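Local coordinates for protein putative glutathionylspermidine synthase (Methylobacillus flagellatus, PDB 3N6X) that probably acts as an ATP-dependent ligase of the circularly permuted ATP-grasp type, perhaps joining glutathione to spermidine, at residues 281-284 against 285-288; 298-301 against 302-306; 253-257 against 258-262; 231-234 against 235-239. All coordinates share one frame; numbering follows the deposited sequence. Where two conformers were deposited one is given.

Contact 1: residues 281-284 against 285-288; sequences FIDP and LSFR
With CG anti to the backbone N (chi1 -177°), the carboxylate of Asp283 reaches forward over the turn, where its OD1 accepts a bond from Leu285 N at 3.0 Å. This donor comes from above the carboxylate plane, and OD1 also takes the amide of Gly297, while OD2 takes that of Leu299. A water joins OD2 to the hydroxyl of Ser286. Two successive amides grip the carbonyl of the same residue: Ser286 N lies 3.0 Å from Asp283 O, well above the carbonyl plane, and Phe287 N approaches Asp283 O almost head-on at 2.9 Å. Were Asp283 an alanine, Leu285 N and the amides of Gly297 and Leu299 would probably lose their shared acceptor, leaving the loop less firmly tied to the helix start. Farther out, the extended side chain of Arg288 lays CD over one face of the Phe281 ring, 3.8 Å from its centroid, with the guanidinium turned only 11° from the ring plane. Ile282 CG1 packs 4.2 Å from Phe287 CD2, the side chains side by side. The Leu285 N bond makes an Asx turn and the Ser286 N bond a type I beta-turn; with the i+4 bond of Phe287 N they form an Asx motif.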
loop_
_atom_site.group_PDB
_atom_site.type_symbol
_atom_site.label_atom_id
_atom_site.label_comp_id
_atom_site.label_asym_id
_atom_site.label_seq_id
_atom_site.Cartn_x
_atom_site.Cartn_y
_atom_site.Cartn_z
ATOM N N PHE A 281 1.926 13.223 15.514
ATOM C CA PHE A 281 0.928 14.292 15.618
ATOM C C PHE A 281 -0.318 13.964 16.447
ATOM O O PHE A 281 -1.193 14.821 16.558
ATOM C CB PHE A 281 0.509 14.737 14.216
ATOM C CG PHE A 281 1.552 15.541 13.486
ATOM C CD1 PHE A 281 2.573 14.910 12.784
ATOM C CD2 PHE A 281 1.494 16.931 13.464
ATOM C CE1 PHE A 281 3.533 15.655 12.098
ATOM C CE2 PHE A 281 2.456 17.675 12.782
ATOM C CZ PHE A 281 3.475 17.032 12.109
ATOM N N ILE A 282 -0.414 12.748 17.021
ATOM C CA ILE A 282 -1.635 12.318 17.719
ATOM C C ILE A 282 -1.827 12.850 19.137
ATOM O O ILE A 282 -2.952 12.818 19.633
ATOM C CB ILE A 282 -1.873 10.780 17.658
ATOM C CG1 ILE A 282 -0.775 9.994 18.386
ATOM C CG2 ILE A 282 -2.105 10.288 16.234
ATOM C CD1 ILE A 282 -1.289 9.077 19.412
ATOM N N ASP A 283 -0.743 13.202 19.836
ATOM C CA ASP A 283 -0.851 13.595 21.241
ATOM C C ASP A 283 0.248 14.595 21.625
ATOM O O ASP A 283 1.402 14.198 21.862
ATOM C CB ASP A 283 -0.836 12.340 22.167
ATOM C CG ASP A 283 -1.019 12.619 23.661
ATOM O OD1 ASP A 283 -1.176 13.804 24.034
ATOM O OD2 ASP A 283 -0.979 11.646 24.458
ATOM N N PRO A 284 -0.118 15.902 21.753
ATOM C CA PRO A 284 0.896 16.916 22.092
ATOM C C PRO A 284 1.516 16.786 23.490
ATOM O O PRO A 284 2.541 17.390 23.740
ATOM C CB PRO A 284 0.165 18.249 21.886
ATOM C CG PRO A 284 -1.265 17.927 21.901
ATOM C CD PRO A 284 -1.436 16.513 21.475
ATOM N N LEU A 285 0.948 15.953 24.362
ATOM C CA LEU A 285 1.507 15.724 25.694
ATOM C C LEU A 285 2.562 14.619 25.688
ATOM O O LEU A 285 3.210 14.395 26.710
ATOM C CB LEU A 285 0.393 15.352 26.710
ATOM C CG LEU A 285 -0.768 16.344 26.878
ATOM C CD1 LEU A 285 -1.744 15.846 27.923
ATOM C CD2 LEU A 285 -0.261 17.744 27.246
ATOM N N SER A 286 2.711 13.903 24.569
ATOM C CA SER A 286 3.646 12.773 24.509
ATOM C C SER A 286 4.596 12.841 23.333
ATOM O O SER A 286 5.698 12.299 23.407
ATOM C CB SER A 286 2.879 11.455 24.475
ATOM O OG SER A 286 2.158 11.258 25.681
ATOM N N PHE A 287 4.153 13.435 22.223
ATOM C CA PHE A 287 4.961 13.533 21.015
ATOM C C PHE A 287 5.178 15.000 20.667
ATOM O O PHE A 287 5.470 15.770 21.574
ATOM C CB PHE A 287 4.322 12.719 19.870
ATOM C CG PHE A 287 4.187 11.242 20.197
ATOM C CD1 PHE A 287 5.302 10.479 20.533
ATOM C CD2 PHE A 287 2.941 10.625 20.203
ATOM C CE1 PHE A 287 5.176 9.117 20.842
ATOM C CE2 PHE A 287 2.814 9.263 20.517
ATOM C CZ PHE A 287 3.934 8.516 20.821
ATOM N N ARG A 288 5.034 15.397 19.375
ATOM C CA ARG A 288 5.195 16.795 18.927
ATOM C C ARG A 288 4.283 17.734 19.731
ATOM O O ARG A 288 3.060 17.645 19.604
ATOM C CB ARG A 288 4.876 16.918 17.437
ATOM C CG ARG A 288 5.928 16.323 16.523
ATOM C CD ARG A 288 5.473 16.426 15.090
ATOM N NE ARG A 288 6.465 15.895 14.159
ATOM C CZ ARG A 288 7.365 16.641 13.529
ATOM N NH1 ARG A 288 7.410 17.953 13.733
ATOM N NH2 ARG A 288 8.228 16.083 12.692
HETATM O O HOH W 1 1.593 15.172 18.851
HETATM O O HOH W 2 -0.472 10.932 26.817
HETATM O O HOH W 3 5.510 16.191 24.290
#

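Contact 2: residues 298-301 against 302-306; sequences LLSV and YRNGG. With SO4 (sulfate ion), chain C.
A Schellman motif ends the helix at Val301 to Gly306, and a sulfate sits beside its last turn. Gly306 N bonds back to Val301 O at 2.8 Å, while Gly305 N reaches Tyr302 O at 3.2 Å. Gly305, at the C-prime position, has the positive phi that turns the chain out of the helix. A side chain at Gly306 would probably run into CG1 of Val301, which already packs 3.6 Å from the Gly306 carbonyl carbon. The helix is the connection of a beta-alpha-beta unit between the parallel strands 268-275 and 308-310; Leu298 and Val301 face Val259 of the same sheet, and Tyr302 packs on Leu309. On the outer side, Asn304 turns its amide back along the helix end, so that ND2 meets Ser300 O at 2.8 Å, nearly in the amide plane. The same ND2 makes a weak bond to sulfate O2. Ser300 OG donates to O4 of the sulfate at 2.9 Å. Bent at chi3 (35°), the Arg303 chain passes CD across CG of Leu299 and brings the guanidinium edge-on to the anion; NE donates to sulfate O1 at 3.0 Å, almost straight. NH1 of this arginine is held by Glu130 O, which, with the sulfate at NE, probably helps set the plane of the group, and NH2 makes a salt bridge to a second sulfate. Both anions probably come from the crystallisation liquor.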
loop_
_atom_site.group_PDB
_atom_site.type_symbol
_atom_site.label_atom_id
_atom_site.label_comp_id
_atom_site.label_asym_id
_atom_site.label_seq_id
_atom_site.Cartn_x
_atom_site.Cartn_y
_atom_site.Cartn_z
ATOM N N LEU A 298 -4.167 11.234 24.662
ATOM C CA LEU A 298 -4.617 10.064 23.899
ATOM C C LEU A 298 -3.702 8.844 24.083
ATOM O O LEU A 298 -4.201 7.733 24.301
ATOM C CB LEU A 298 -4.754 10.415 22.407
ATOM C CG LEU A 298 -5.217 9.289 21.474
ATOM C CD1 LEU A 298 -6.575 8.753 21.890
ATOM C CD2 LEU A 298 -5.246 9.760 20.029
ATOM N N LEU A 299 -2.372 9.043 23.990
ATOM C CA LEU A 299 -1.426 7.949 24.148
ATOM C C LEU A 299 -1.577 7.225 25.492
ATOM O O LEU A 299 -1.576 5.992 25.520
ATOM C CB LEU A 299 0.023 8.427 23.934
ATOM C CG LEU A 299 1.093 7.317 24.017
ATOM C CD1 LEU A 299 0.927 6.284 22.876
ATOM C CD2 LEU A 299 2.477 7.908 24.045
ATOM N N SER A 300 -1.768 7.987 26.592
ATOM C CA SER A 300 -1.974 7.421 27.936
ATOM C C SER A 300 -3.230 6.519 28.018
ATOM O O SER A 300 -3.182 5.467 28.660
ATOM C CB SER A 300 -2.050 8.535 28.981
ATOM O OG SER A 300 -2.434 8.033 30.252
ATOM N N VAL A 301 -4.350 6.937 27.379
ATOM C CA VAL A 301 -5.606 6.147 27.355
ATOM C C VAL A 301 -5.372 4.812 26.608
ATOM O O VAL A 301 -5.841 3.759 27.042
ATOM C CB VAL A 301 -6.787 6.959 26.722
ATOM C CG1 VAL A 301 -8.079 6.153 26.719
ATOM C CG2 VAL A 301 -6.988 8.280 27.449
ATOM N N TYR A 302 -4.663 4.880 25.487
ATOM C CA TYR A 302 -4.327 3.732 24.662
ATOM C C TYR A 302 -3.407 2.774 25.432
ATOM O O TYR A 302 -3.694 1.580 25.504
ATOM C CB TYR A 302 -3.667 4.212 23.355
ATOM C CG TYR A 302 -3.229 3.101 22.425
ATOM C CD1 TYR A 302 -4.096 2.052 22.098
ATOM C CD2 TYR A 302 -1.989 3.146 21.788
ATOM C CE1 TYR A 302 -3.718 1.056 21.201
ATOM C CE2 TYR A 302 -1.617 2.174 20.861
ATOM C CZ TYR A 302 -2.479 1.127 20.575
ATOM O OH TYR A 302 -2.115 0.175 19.667
ATOM N N ARG A 303 -2.336 3.314 26.056
ATOM C CA ARG A 303 -1.388 2.521 26.855
ATOM C C ARG A 303 -2.079 1.847 28.046
ATOM O O ARG A 303 -1.658 0.764 28.445
ATOM C CB ARG A 303 -0.227 3.404 27.356
ATOM C CG ARG A 303 0.825 3.751 26.285
ATOM C CD ARG A 303 1.879 4.747 26.787
ATOM N NE ARG A 303 2.203 4.560 28.210
ATOM C CZ ARG A 303 3.102 3.694 28.671
ATOM N NH1 ARG A 303 3.793 2.933 27.834
ATOM N NH2 ARG A 303 3.305 3.573 29.974
ATOM N N ASN A 304 -3.171 2.466 28.583
ATOM C CA ASN A 304 -3.915 1.940 29.744
ATOM C C ASN A 304 -5.232 1.225 29.415
ATOM O O ASN A 304 -6.031 0.950 30.319
ATOM C CB ASN A 304 -4.111 3.017 30.814
ATOM C CG ASN A 304 -2.824 3.394 31.493
ATOM O OD1 ASN A 304 -2.333 2.683 32.355
ATOM N ND2 ASN A 304 -2.211 4.479 31.062
ATOM N N GLY A 305 -5.427 0.898 28.144
ATOM C CA GLY A 305 -6.552 0.090 27.679
ATOM C C GLY A 305 -7.925 0.739 27.620
ATOM O O GLY A 305 -8.934 0.031 27.534
ATOM N N GLY A 306 -7.974 2.065 27.587
ATOM C CA GLY A 306 -9.247 2.783 27.523
ATOM C C GLY A 306 -9.749 3.047 26.116
ATOM O O GLY A 306 -10.883 3.507 25.935
HETATM S S SO4 C . 0.864 6.630 31.370
HETATM O O1 SO4 C . 0.593 6.465 29.936
HETATM O O2 SO4 C . 0.891 5.314 32.029
HETATM O O3 SO4 C . 2.167 7.294 31.546
HETATM O O4 SO4 C . -0.202 7.458 31.984
#

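Contact 3: residues 253-257 against 258-262; sequences FVRNN and AVYMR
Tyr260 lies along the hairpin against Phe253 and Arg255, each part of its side chain with its own partner. CB sits over one face of the Phe253 ring, 3.6 Å from Phe253 CZ, as a CH-pi contact; beyond it the two rings slide apart and barely overlap. With CG anti to the carbonyl carbon (chi1 -65°), the tyrosine ring heads toward Arg255: CD2 touches both Phe253 CE1 and Arg255 CG, and CE2 comes to 3.8 Å from Arg255 CG. The guanidinium lies flat on the outer half of the ring, Arg255 CZ 4.3 Å from the centroid of the Tyr260 ring with the planes 25° apart, and at the tip OH has Arg255 NH1 at 3.6 Å. Phe253 CD2 also lies over one face of the Arg262 guanidinium, which meets the ring obliquely. Phe253 and Tyr260 form a hydrogen-bonded antiparallel pair, Tyr260 N to Phe253 O being 2.8 Å. Arg255 N reaches Ala258 O at 3.0 Å across a two-residue turn, Asn256 and Asn257, with left-handed backbone angles close to type I'. With a serine in place of Tyr260, the Arg255 guanidinium would probably lose its stacking surface and be set free to turn. Val254 and Val259 meet on the opposite face, toward helix 298-303; on the aromatic face the Tyr260 ring probably helps stabilise the charge of Arg255, while Arg262 is held chiefly through Gln250 O.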
loop_
_atom_site.group_PDB
_atom_site.type_symbol
_atom_site.label_atom_id
_atom_site.label_comp_id
_atom_site.label_asym_id
_atom_site.label_seq_id
_atom_site.Cartn_x
_atom_site.Cartn_y
_atom_site.Cartn_z
ATOM N N PHE A 253 -11.773 14.515 23.227
ATOM C CA PHE A 253 -11.069 14.916 24.430
ATOM C C PHE A 253 -10.921 13.723 25.329
ATOM O O PHE A 253 -11.690 12.767 25.222
ATOM C CB PHE A 253 -11.763 16.120 25.158
ATOM C CG PHE A 253 -13.135 15.835 25.729
ATOM C CD1 PHE A 253 -13.280 15.351 27.025
ATOM C CD2 PHE A 253 -14.287 16.063 24.971
ATOM C CE1 PHE A 253 -14.544 15.048 27.537
ATOM C CE2 PHE A 253 -15.554 15.773 25.490
ATOM C CZ PHE A 253 -15.675 15.272 26.769
ATOM N N VAL A 254 -9.937 13.774 26.221
ATOM C CA VAL A 254 -9.627 12.691 27.133
ATOM C C VAL A 254 -10.010 13.064 28.573
ATOM O O VAL A 254 -9.757 14.188 29.004
ATOM C CB VAL A 254 -8.095 12.368 27.027
ATOM C CG1 VAL A 254 -7.570 11.682 28.288
ATOM C CG2 VAL A 254 -7.790 11.545 25.784
ATOM N N ARG A 255 -10.549 12.088 29.331
ATOM C CA ARG A 255 -10.718 12.163 30.788
ATOM C C ARG A 255 -10.960 10.806 31.420
ATOM O O ARG A 255 -11.643 9.964 30.842
ATOM C CB ARG A 255 -11.745 13.220 31.252
ATOM C CG ARG A 255 -13.168 12.892 30.949
ATOM C CD ARG A 255 -14.103 13.726 31.793
ATOM N NE ARG A 255 -15.337 13.989 31.072
ATOM C CZ ARG A 255 -16.344 13.133 31.001
ATOM N NH1 ARG A 255 -16.296 11.988 31.669
ATOM N NH2 ARG A 255 -17.429 13.432 30.296
ATOM N N ASN A 256 -10.370 10.597 32.604
ATOM C CA ASN A 256 -10.449 9.360 33.381
ATOM C C ASN A 256 -10.320 8.082 32.544
ATOM O O ASN A 256 -11.173 7.181 32.581
ATOM C CB ASN A 256 -11.650 9.368 34.312
ATOM C CG ASN A 256 -11.569 10.477 35.335
ATOM O OD1 ASN A 256 -10.482 10.881 35.783
ATOM N ND2 ASN A 256 -12.705 11.008 35.704
ATOM N N ASN A 257 -9.191 7.996 31.806
ATOM C CA ASN A 257 -8.835 6.845 30.973
ATOM C C ASN A 257 -9.873 6.512 29.905
ATOM O O ASN A 257 -10.162 5.339 29.644
ATOM C CB ASN A 257 -8.490 5.622 31.828
ATOM C CG ASN A 257 -7.607 4.638 31.113
ATOM O OD1 ASN A 257 -6.795 5.009 30.267
ATOM N ND2 ASN A 257 -7.774 3.352 31.414
ATOM N N ALA A 258 -10.411 7.537 29.269
ATOM C CA ALA A 258 -11.389 7.353 28.216
ATOM C C ALA A 258 -11.316 8.511 27.258
ATOM O O ALA A 258 -10.859 9.594 27.629
ATOM C CB ALA A 258 -12.793 7.239 28.807
ATOM N N VAL A 259 -11.738 8.281 26.017
ATOM C CA VAL A 259 -11.771 9.304 24.974
ATOM C C VAL A 259 -13.226 9.531 24.652
ATOM O O VAL A 259 -13.992 8.558 24.525
ATOM C CB VAL A 259 -10.960 8.857 23.708
ATOM C CG1 VAL A 259 -11.055 9.893 22.588
ATOM C CG2 VAL A 259 -9.505 8.584 24.066
ATOM N N TYR A 260 -13.630 10.806 24.543
ATOM C CA TYR A 260 -15.010 11.162 24.264
ATOM C C TYR A 260 -15.115 11.982 23.021
ATOM O O TYR A 260 -14.222 12.765 22.722
ATOM C CB TYR A 260 -15.614 11.944 25.453
ATOM C CG TYR A 260 -15.725 11.119 26.712
ATOM C CD1 TYR A 260 -16.852 10.343 26.963
ATOM C CD2 TYR A 260 -14.688 11.080 27.635
ATOM C CE1 TYR A 260 -16.927 9.519 28.080
ATOM C CE2 TYR A 260 -14.768 10.286 28.776
ATOM C CZ TYR A 260 -15.884 9.494 28.987
ATOM O OH TYR A 260 -15.973 8.713 30.103
HETATM N N MSE A 261 -16.230 11.846 22.309
HETATM C CA MSE A 261 -16.530 12.680 21.166
HETATM C C MSE A 261 -17.578 13.711 21.606
HETATM O O MSE A 261 -18.517 13.355 22.318
HETATM C CB MSE A 261 -17.056 11.831 20.006
HETATM C CG MSE A 261 -17.306 12.642 18.728
HETATM SE SE MSE A 261 -18.123 11.587 17.319
HETATM C CE MSE A 261 -19.080 10.310 18.372
ATOM N N ARG A 262 -17.387 14.987 21.228
ATOM C CA ARG A 262 -18.322 16.062 21.578
ATOM C C ARG A 262 -19.600 15.959 20.748
ATOM O O ARG A 262 -19.537 15.916 19.516
ATOM C CB ARG A 262 -17.689 17.449 21.340
ATOM C CG ARG A 262 -16.314 17.655 21.970
ATOM C CD ARG A 262 -15.800 19.055 21.677
ATOM N NE ARG A 262 -14.357 19.172 21.879
ATOM C CZ ARG A 262 -13.790 19.412 23.054
ATOM N NH1 ARG A 262 -14.537 19.555 24.143
ATOM N NH2 ARG A 262 -12.470 19.488 23.157
#

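Contact 4: residues 231-234 against 235-239; sequences AYFE and HAFIA
This is a contact within the first turns of helix 232-242, the connection between parallel strands 220-223 and 245-247, where Ala231 at the N-cap position meets His235. The carbonyl of Ala231 opens the helical bonding: its O accepts from His235 N at 3.1 Å. With its CG anti to the carbonyl carbon (chi1 -52°), the histidine swings back toward the helix start and lays one face on that same oxygen, CD2 being 3.0 Å from Ala231 O. CA of Tyr232 lies over the ring too, 4.1 Å from its centroid. At the ring's rim NE2 touches the methyl CB of Ala231 at 3.5 Å. Bonding of ND1 to Thr224 OG1, just after strand 220-223, helps fix the rotation of the imidazole.

Further bonds follow in regular i to i+4 order, among them the nearly straight Ile238 N to Glu234 O at 2.8 Å. Glu234 itself extends away from the helix; its OE1 takes Gly169 N and Ser171 OG, and its OE2 forms a salt bridge with Arg276, so the carboxylate ties the helix start to the beginning of helix 170-183 and to the end of strand 268-275. In the conformer given for Phe233, Phe237 CB stands over the Phe233 ring, and the two rings, 23° apart in plane, overlap little; Phe237 also packs on helix 170-183. Ala236 and Ala239 turn their small side chains to Leu246, beneath the helix. The arrangement is that of an alpha-helix packed on the parallel strands of a beta-alpha-beta unit within a mixed sheet.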
loop_
_atom_site.group_PDB
_atom_site.type_symbol
_atom_site.label_atom_id
_atom_site.label_comp_id
_atom_site.label_asym_id
_atom_site.label_seq_id
_atom_site.Cartn_x
_atom_site.Cartn_y
_atom_site.Cartn_z
ATOM N N ALA A 231 -4.709 13.136 1.197
ATOM C CA ALA A 231 -5.601 11.973 1.258
ATOM C C ALA A 231 -6.929 12.266 1.982
ATOM O O ALA A 231 -7.684 11.332 2.258
ATOM C CB ALA A 231 -4.881 10.788 1.921
ATOM N N TYR A 232 -7.231 13.565 2.270
ATOM C CA TYR A 232 -8.457 13.926 2.991
ATOM C C TYR A 232 -9.701 13.368 2.354
ATOM O O TYR A 232 -10.533 12.806 3.074
ATOM C CB TYR A 232 -8.583 15.429 3.223
ATOM C CG TYR A 232 -9.829 15.815 4.004
ATOM C CD1 TYR A 232 -9.997 15.420 5.329
ATOM C CD2 TYR A 232 -10.841 16.566 3.414
ATOM C CE1 TYR A 232 -11.114 15.811 6.065
ATOM C CE2 TYR A 232 -11.966 16.960 4.140
ATOM C CZ TYR A 232 -12.104 16.574 5.463
ATOM O OH TYR A 232 -13.210 16.967 6.182
ATOM N N PHE A 233 -9.839 13.492 1.004
ATOM C CA PHE A 233 -11.015 12.945 0.336
ATOM C C PHE A 233 -11.177 11.456 0.639
ATOM O O PHE A 233 -12.292 11.029 0.934
ATOM C CB PHE A 233 -11.021 13.211 -1.186
ATOM C CG PHE A 233 -12.159 12.500 -1.891
ATOM C CD1 PHE A 233 -13.472 12.940 -1.748
ATOM C CD2 PHE A 233 -11.933 11.318 -2.594
ATOM C CE1 PHE A 233 -14.530 12.240 -2.332
ATOM C CE2 PHE A 233 -12.994 10.621 -3.179
ATOM C CZ PHE A 233 -14.284 11.086 -3.043
ATOM N N GLU A 234 -10.068 10.675 0.636
ATOM C CA GLU A 234 -10.129 9.257 0.976
ATOM C C GLU A 234 -10.655 9.060 2.406
ATOM O O GLU A 234 -11.482 8.178 2.621
ATOM C CB GLU A 234 -8.763 8.554 0.784
ATOM C CG GLU A 234 -8.876 7.042 0.925
ATOM C CD GLU A 234 -7.631 6.220 0.656
ATOM O OE1 GLU A 234 -7.303 6.015 -0.536
ATOM O OE2 GLU A 234 -7.095 5.637 1.624
ATOM N N HIS A 235 -10.236 9.931 3.362
ATOM C CA HIS A 235 -10.679 9.838 4.762
ATOM C C HIS A 235 -12.197 10.042 4.848
ATOM O O HIS A 235 -12.897 9.239 5.474
ATOM C CB HIS A 235 -9.952 10.881 5.647
ATOM C CG HIS A 235 -8.448 10.871 5.541
ATOM N ND1 HIS A 235 -7.681 11.844 6.155
ATOM C CD2 HIS A 235 -7.619 9.989 4.918
ATOM C CE1 HIS A 235 -6.421 11.540 5.873
ATOM N NE2 HIS A 235 -6.339 10.444 5.112
ATOM N N ALA A 236 -12.705 11.100 4.180
ATOM C CA ALA A 236 -14.122 11.430 4.164
ATOM C C ALA A 236 -14.924 10.329 3.442
ATOM O O ALA A 236 -15.951 9.870 3.964
ATOM C CB ALA A 236 -14.336 12.788 3.487
ATOM N N PHE A 237 -14.387 9.844 2.288
ATOM C CA PHE A 237 -14.994 8.781 1.481
ATOM C C PHE A 237 -15.107 7.452 2.250
ATOM O O PHE A 237 -16.213 6.901 2.335
ATOM C CB PHE A 237 -14.235 8.601 0.141
ATOM C CG PHE A 237 -14.620 7.375 -0.663
ATOM C CD1 PHE A 237 -15.816 7.337 -1.383
ATOM C CD2 PHE A 237 -13.787 6.258 -0.705
ATOM C CE1 PHE A 237 -16.173 6.200 -2.125
ATOM C CE2 PHE A 237 -14.149 5.120 -1.443
ATOM C CZ PHE A 237 -15.336 5.102 -2.154
ATOM N N ILE A 238 -13.977 6.943 2.829
ATOM C CA ILE A 238 -14.018 5.684 3.559
ATOM C C ILE A 238 -14.921 5.754 4.807
ATOM O O ILE A 238 -15.713 4.848 5.029
ATOM C CB ILE A 238 -12.592 5.056 3.782
ATOM C CG1 ILE A 238 -12.664 3.539 4.025
ATOM C CG2 ILE A 238 -11.792 5.767 4.857
ATOM C CD1 ILE A 238 -12.791 2.721 2.768
ATOM N N ALA A 239 -14.871 6.872 5.557
ATOM C CA ALA A 239 -15.735 7.074 6.740
ATOM C C ALA A 239 -17.229 7.085 6.335
ATOM O O ALA A 239 -18.066 6.470 7.011
ATOM C CB ALA A 239 -15.371 8.381 7.445
#

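Overall arrangement
From the N terminus the contacts come in series, each a local contact within one continuous stretch, and none cross. Contact 4 starts the helix that follows strand 220-223. Past strand 245-247 comes the hairpin of contact 3, at the edge of the same six-stranded sheet. Strand 268-275 then leads to the loop of contact 1, which passes on to the helix of contact 2 before strand 308-310. Contact 2 is the hub: Phe287 of the loop packs on its Leu299, and Asn257 ND2 of the hairpin reaches its Asn304 O, so loop, helix and hairpin form one cluster. Contact 4 stands apart, its centre about 25 Å from that of contact 2.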